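PhiAB6 tailspike (Unidentified phage, PDB 5JS4) degrades the exopolysaccharide of the bacterium Acinetobacter baumannii as a trimeric beta-helical tailspike, probably serving the phage in host recognition. Local coordinates at residues 462-467 and 475-480; 245-250 and 282-287. One frame throughout, in Å; residues are numbered along the deposited sequence.

Contact 1 of 2, residues 462-467 and 475-480; sequences GKFWCE and KDWLEV
Trp477 carries 475-480 onto Phe464 and Cys466 of 462-467, joining strand 460-469 to the short break between strands 475-476 and 478-480 across the buried interior of the beta-helix. Ahead of the tryptophan, and just beyond it, the charged residues turn away from the contact: Lys475 forms a salt bridge with Glu479 OE2, and the Asp476 carboxylate is held by Thr502 and Lys504. With CG of Trp477 between the backbone N and the carbonyl carbon (chi1 72°), the indole is carried toward 462-467, and its CE3-CZ3 side meets the face of Phe464. Trp477 CZ3 sits 3.6 Å above the centre of the Phe464 ring; the centroids of that ring and the six-membered ring of Trp477 are 4.6 Å apart, with planes at 51°: a tilted edge-to-face pair. Nearer the backbone, Trp477 CB packs against Cys466 SG at 3.8 Å. Leu478 follows with its CB over the centre of one face of the indole, 3.5 Å from the plane. With no hydrogen bond between the segments, their cohesion is apolar and aromatic; the one polar atom of the buried indole, Trp477 NE1, is satisfied by Ser503 and Thr505, which fix that end of the ring while its benzo edge rests on Phe464.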
# COMPACT_ATOMS: atom_id res chain seq x y z
N GLY A 462 -3.66 -4.36 4.72
CA GLY A 462 -3.53 -4.62 3.30
C GLY A 462 -4.45 -5.75 2.88
O GLY A 462 -5.62 -5.77 3.25
N LYS A 463 -3.91 -6.68 2.11
CA LYS A 463 -4.71 -7.77 1.55
C LYS A 463 -4.98 -8.85 2.58
O LYS A 463 -4.06 -9.31 3.27
CB LYS A 463 -4.02 -8.36 0.33
CG LYS A 463 -3.88 -7.36 -0.80
CD LYS A 463 -3.35 -7.99 -2.08
CE LYS A 463 -4.32 -8.98 -2.70
NZ LYS A 463 -5.65 -8.40 -3.01
N PHE A 464 -6.25 -9.24 2.69
CA PHE A 464 -6.68 -10.36 3.51
C PHE A 464 -7.51 -11.31 2.65
O PHE A 464 -8.33 -10.86 1.85
CB PHE A 464 -7.54 -9.88 4.69
CG PHE A 464 -6.75 -9.35 5.85
CD1 PHE A 464 -6.08 -8.15 5.75
CD2 PHE A 464 -6.69 -10.06 7.05
CE1 PHE A 464 -5.35 -7.65 6.82
CE2 PHE A 464 -5.96 -9.56 8.12
CZ PHE A 464 -5.29 -8.36 8.01
N TRP A 465 -7.28 -12.60 2.82
CA TRP A 465 -8.08 -13.63 2.18
C TRP A 465 -8.74 -14.44 3.28
O TRP A 465 -8.08 -15.18 4.00
CB TRP A 465 -7.21 -14.53 1.30
CG TRP A 465 -8.00 -15.49 0.47
CD1 TRP A 465 -8.52 -16.69 0.87
CD2 TRP A 465 -8.38 -15.32 -0.90
NE1 TRP A 465 -9.20 -17.28 -0.17
CE2 TRP A 465 -9.13 -16.47 -1.27
CE3 TRP A 465 -8.16 -14.32 -1.86
CZ2 TRP A 465 -9.65 -16.63 -2.55
CZ3 TRP A 465 -8.69 -14.49 -3.13
CH2 TRP A 465 -9.43 -15.64 -3.47
N CYS A 466 -10.05 -14.26 3.44
CA CYS A 466 -10.80 -14.87 4.53
C CYS A 466 -11.77 -15.88 3.95
O CYS A 466 -12.76 -15.51 3.31
CB CYS A 466 -11.54 -13.80 5.33
SG CYS A 466 -10.53 -12.37 5.77
N GLU A 467 -11.49 -17.17 4.17
CA GLU A 467 -12.26 -18.24 3.55
C GLU A 467 -12.66 -19.31 4.56
O GLU A 467 -11.83 -20.09 5.03
CB GLU A 467 -11.46 -18.87 2.40
CG GLU A 467 -12.22 -19.95 1.63
CD GLU A 467 -11.58 -20.32 0.31
OE1 GLU A 467 -10.44 -19.88 0.04
OE2 GLU A 467 -12.22 -21.05 -0.47
N LYS A 475 -18.33 -14.23 11.42
CA LYS A 475 -17.29 -13.50 12.15
C LYS A 475 -16.73 -12.36 11.31
O LYS A 475 -16.53 -12.53 10.10
CB LYS A 475 -16.14 -14.44 12.54
CG LYS A 475 -16.44 -15.46 13.63
CD LYS A 475 -16.81 -14.83 14.97
CE LYS A 475 -15.67 -14.02 15.57
NZ LYS A 475 -16.02 -13.48 16.92
N ASP A 476 -16.48 -11.22 11.94
CA ASP A 476 -15.78 -10.12 11.28
C ASP A 476 -14.29 -10.47 11.17
O ASP A 476 -13.72 -11.04 12.09
CB ASP A 476 -15.92 -8.81 12.07
CG ASP A 476 -17.28 -8.16 11.90
OD1 ASP A 476 -17.84 -8.19 10.78
OD2 ASP A 476 -17.78 -7.58 12.89
N TRP A 477 -13.67 -10.11 10.05
CA TRP A 477 -12.24 -10.35 9.87
C TRP A 477 -11.42 -9.53 10.87
O TRP A 477 -10.35 -9.96 11.32
CB TRP A 477 -11.81 -10.04 8.43
CG TRP A 477 -11.80 -8.58 8.09
CD1 TRP A 477 -12.84 -7.84 7.63
CD2 TRP A 477 -10.68 -7.69 8.19
NE1 TRP A 477 -12.45 -6.53 7.45
CE2 TRP A 477 -11.13 -6.42 7.79
CE3 TRP A 477 -9.35 -7.85 8.60
CZ2 TRP A 477 -10.29 -5.30 7.77
CZ3 TRP A 477 -8.52 -6.74 8.57
CH2 TRP A 477 -8.99 -5.48 8.16
N LEU A 478 -11.92 -8.35 11.21
CA LEU A 478 -11.34 -7.47 12.22
C LEU A 478 -12.43 -7.12 13.22
O LEU A 478 -13.49 -6.61 12.85
CB LEU A 478 -10.78 -6.19 11.57
CG LEU A 478 -10.18 -5.14 12.51
CD1 LEU A 478 -8.93 -5.66 13.20
CD2 LEU A 478 -9.87 -3.87 11.74
N GLU A 479 -12.14 -7.40 14.49
CA GLU A 479 -13.09 -7.28 15.58
C GLU A 479 -12.50 -6.33 16.62
O GLU A 479 -11.54 -6.69 17.31
CB GLU A 479 -13.31 -8.69 16.15
CG GLU A 479 -14.22 -8.81 17.35
CD GLU A 479 -14.40 -10.27 17.78
OE1 GLU A 479 -15.01 -10.50 18.84
OE2 GLU A 479 -13.92 -11.18 17.08
N VAL A 480 -13.03 -5.12 16.70
CA VAL A 480 -12.55 -4.12 17.66
C VAL A 480 -13.67 -3.88 18.67
O VAL A 480 -14.76 -3.45 18.31
CB VAL A 480 -12.15 -2.80 16.96
CG1 VAL A 480 -11.49 -1.85 17.95
CG2 VAL A 480 -11.21 -3.08 15.79

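Contact 2 of 2, residues 245-250 and 282-287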
# COMPACT_ATOMS: atom_id res chain seq x y z
N THR A 245 24.99 -26.63 18.35
CA THR A 245 23.56 -26.90 18.39
C THR A 245 23.21 -27.67 19.66
O THR A 245 24.09 -28.01 20.45
CB THR A 245 23.08 -27.74 17.18
OG1 THR A 245 23.40 -29.12 17.37
CG2 THR A 245 23.70 -27.24 15.87
N VAL A 246 21.92 -27.94 19.85
CA VAL A 246 21.48 -28.76 20.98
C VAL A 246 22.09 -30.17 20.95
O VAL A 246 22.22 -30.80 22.00
CB VAL A 246 19.94 -28.84 21.08
CG1 VAL A 246 19.36 -27.47 21.40
CG2 VAL A 246 19.31 -29.42 19.81
N ASP A 247 22.48 -30.65 19.77
CA ASP A 247 23.16 -31.95 19.65
C ASP A 247 24.46 -31.99 20.45
O ASP A 247 24.84 -33.04 20.96
CB ASP A 247 23.44 -32.29 18.19
CG ASP A 247 22.18 -32.47 17.37
OD1 ASP A 247 21.06 -32.31 17.91
OD2 ASP A 247 22.30 -32.78 16.17
N ASN A 248 25.13 -30.84 20.57
CA ASN A 248 26.36 -30.74 21.36
C ASN A 248 26.13 -31.07 22.82
O ASN A 248 27.05 -31.48 23.52
CB ASN A 248 26.99 -29.34 21.28
CG ASN A 248 27.73 -29.09 19.98
OD1 ASN A 248 28.96 -29.04 19.95
ND2 ASN A 248 26.99 -28.91 18.92
N PHE A 249 24.89 -30.87 23.28
CA PHE A 249 24.53 -31.05 24.68
C PHE A 249 23.70 -32.31 24.91
O PHE A 249 23.04 -32.46 25.95
CB PHE A 249 23.81 -29.79 25.17
CG PHE A 249 24.69 -28.58 25.13
CD1 PHE A 249 24.80 -27.82 23.97
CD2 PHE A 249 25.45 -28.24 26.23
CE1 PHE A 249 25.63 -26.72 23.93
CE2 PHE A 249 26.29 -27.14 26.19
CZ PHE A 249 26.38 -26.38 25.04
N GLY A 250 23.74 -33.23 23.95
CA GLY A 250 23.16 -34.56 24.11
C GLY A 250 21.73 -34.73 23.61
O GLY A 250 21.11 -35.75 23.90
N GLY A 282 16.34 -33.91 12.81
CA GLY A 282 15.81 -34.39 14.07
C GLY A 282 14.42 -33.92 14.41
O GLY A 282 14.04 -32.78 14.15
N ARG A 283 13.65 -34.83 15.00
CA ARG A 283 12.36 -34.53 15.59
C ARG A 283 12.59 -34.48 17.09
O ARG A 283 12.67 -35.52 17.76
CB ARG A 283 11.36 -35.61 15.20
CG ARG A 283 9.95 -35.37 15.71
CD ARG A 283 8.95 -36.21 14.93
NE ARG A 283 7.57 -35.94 15.35
CZ ARG A 283 6.49 -36.33 14.68
NH1 ARG A 283 6.60 -37.01 13.54
NH2 ARG A 283 5.29 -36.03 15.15
N TYR A 284 12.74 -33.27 17.62
CA TYR A 284 13.19 -33.06 18.99
C TYR A 284 12.01 -33.01 19.96
O TYR A 284 11.22 -32.06 19.95
CB TYR A 284 14.00 -31.77 19.09
CG TYR A 284 15.33 -31.81 18.35
CD1 TYR A 284 15.41 -31.42 17.02
CD2 TYR A 284 16.49 -32.22 18.99
CE1 TYR A 284 16.62 -31.45 16.34
CE2 TYR A 284 17.71 -32.25 18.32
CZ TYR A 284 17.77 -31.87 17.00
OH TYR A 284 18.98 -31.90 16.33
N ILE A 285 11.90 -34.04 20.80
CA ILE A 285 10.82 -34.13 21.77
C ILE A 285 11.15 -33.29 23.01
O ILE A 285 12.26 -33.37 23.54
CB ILE A 285 10.56 -35.58 22.22
CG1 ILE A 285 10.30 -36.50 21.02
CG2 ILE A 285 9.40 -35.66 23.20
CD1 ILE A 285 9.19 -36.06 20.09
N LEU A 286 10.18 -32.49 23.44
CA LEU A 286 10.29 -31.72 24.68
C LEU A 286 9.12 -32.08 25.60
O LEU A 286 7.97 -31.89 25.22
CB LEU A 286 10.27 -30.22 24.40
CG LEU A 286 11.45 -29.69 23.58
CD1 LEU A 286 11.21 -28.23 23.23
CD2 LEU A 286 12.76 -29.85 24.32
N LYS A 287 9.43 -32.59 26.79
CA LYS A 287 8.41 -32.95 27.78
C LYS A 287 8.40 -31.99 28.98
O LYS A 287 7.57 -32.12 29.88
CB LYS A 287 8.62 -34.38 28.28
CG LYS A 287 8.58 -35.42 27.17
CD LYS A 287 8.60 -36.83 27.72
CE LYS A 287 8.64 -37.85 26.59
NZ LYS A 287 8.64 -39.25 27.10
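The phenol ring of Tyr284 and the carboxylate of Asp247 meet edge on: Asp247 OD1 lies at the edge of the ring, in its plane, beside the hydroxyl on the CE2 side, and the two planes are turned 32° apart. Beside this edge, Val246 CG2 approaches obliquely and touches Tyr284 CE2 at 3.6 Å. The contact sits at the N-terminal end of the parallel beta-helix, where strand 282-286 runs parallel to 313-318 and the 3-10 turn 246-248 packs beside it. The side chains of Val246 and Tyr284 come toward each other from opposite directions, and Val246 also touches Phe263 of helix 260-268, so the apolar part of the contact continues into that helix.

Asp247 does not start out facing the strand. Its CG stands beside the backbone N, anti to the carbonyl carbon (chi1 -64°), and from there the side chain runs at about a right angle to that of Tyr284, although their flat groups are much nearer to parallel. The phenol donates to the syn side of Asp247 OD1, only 16° out of the carboxylate plane, in a short bond. The hydroxyl is gripped a second time by the backbone N of Gly279, which would be expected to polarise it further toward the carboxylate.

The turn that presents Val246 and Asp247 is itself well tied. Asn248 N bonds to Thr245 O, and Phe249 N to Val246 O, each at 3.0 Å. Thr245 OG1 bonds to Asn242 of the second subunit, and the Phe249 ring packs edge-to-face with Tyr232 of that subunit, so the turn lies at the trimer interface. Thr245 opens an ST turn, its OG1 accepting from Asp247 N at 3.0 Å; the side chain of that aspartate ends at OD1, 2.6 Å from Tyr284 OH.

Overall arrangement
Both contacts belong to the beta-helix, their centres about 38 Å apart and their nearest atoms about 25 Å apart. The centre of contact 1 is about 12 Å, that of contact 2 about 40 Å, from the centre of the chain; the first joins strand 460-469 to the 475-480 segment across the interior, the second ties a loop to a strand at the N-terminal end. Strands 282-286 and 460-469 belong to one series of parallel pairings. Both contacts are buried, but contact 2 keeps a partly exposed aspartate. Contact 1 is aromatic and apolar, contact 2 a phenol-carboxylate bond with a small apolar patch. Asp247 of contact 2 itself packs on the second subunit; in 462-467 the non-participants Lys463 and Trp465 do.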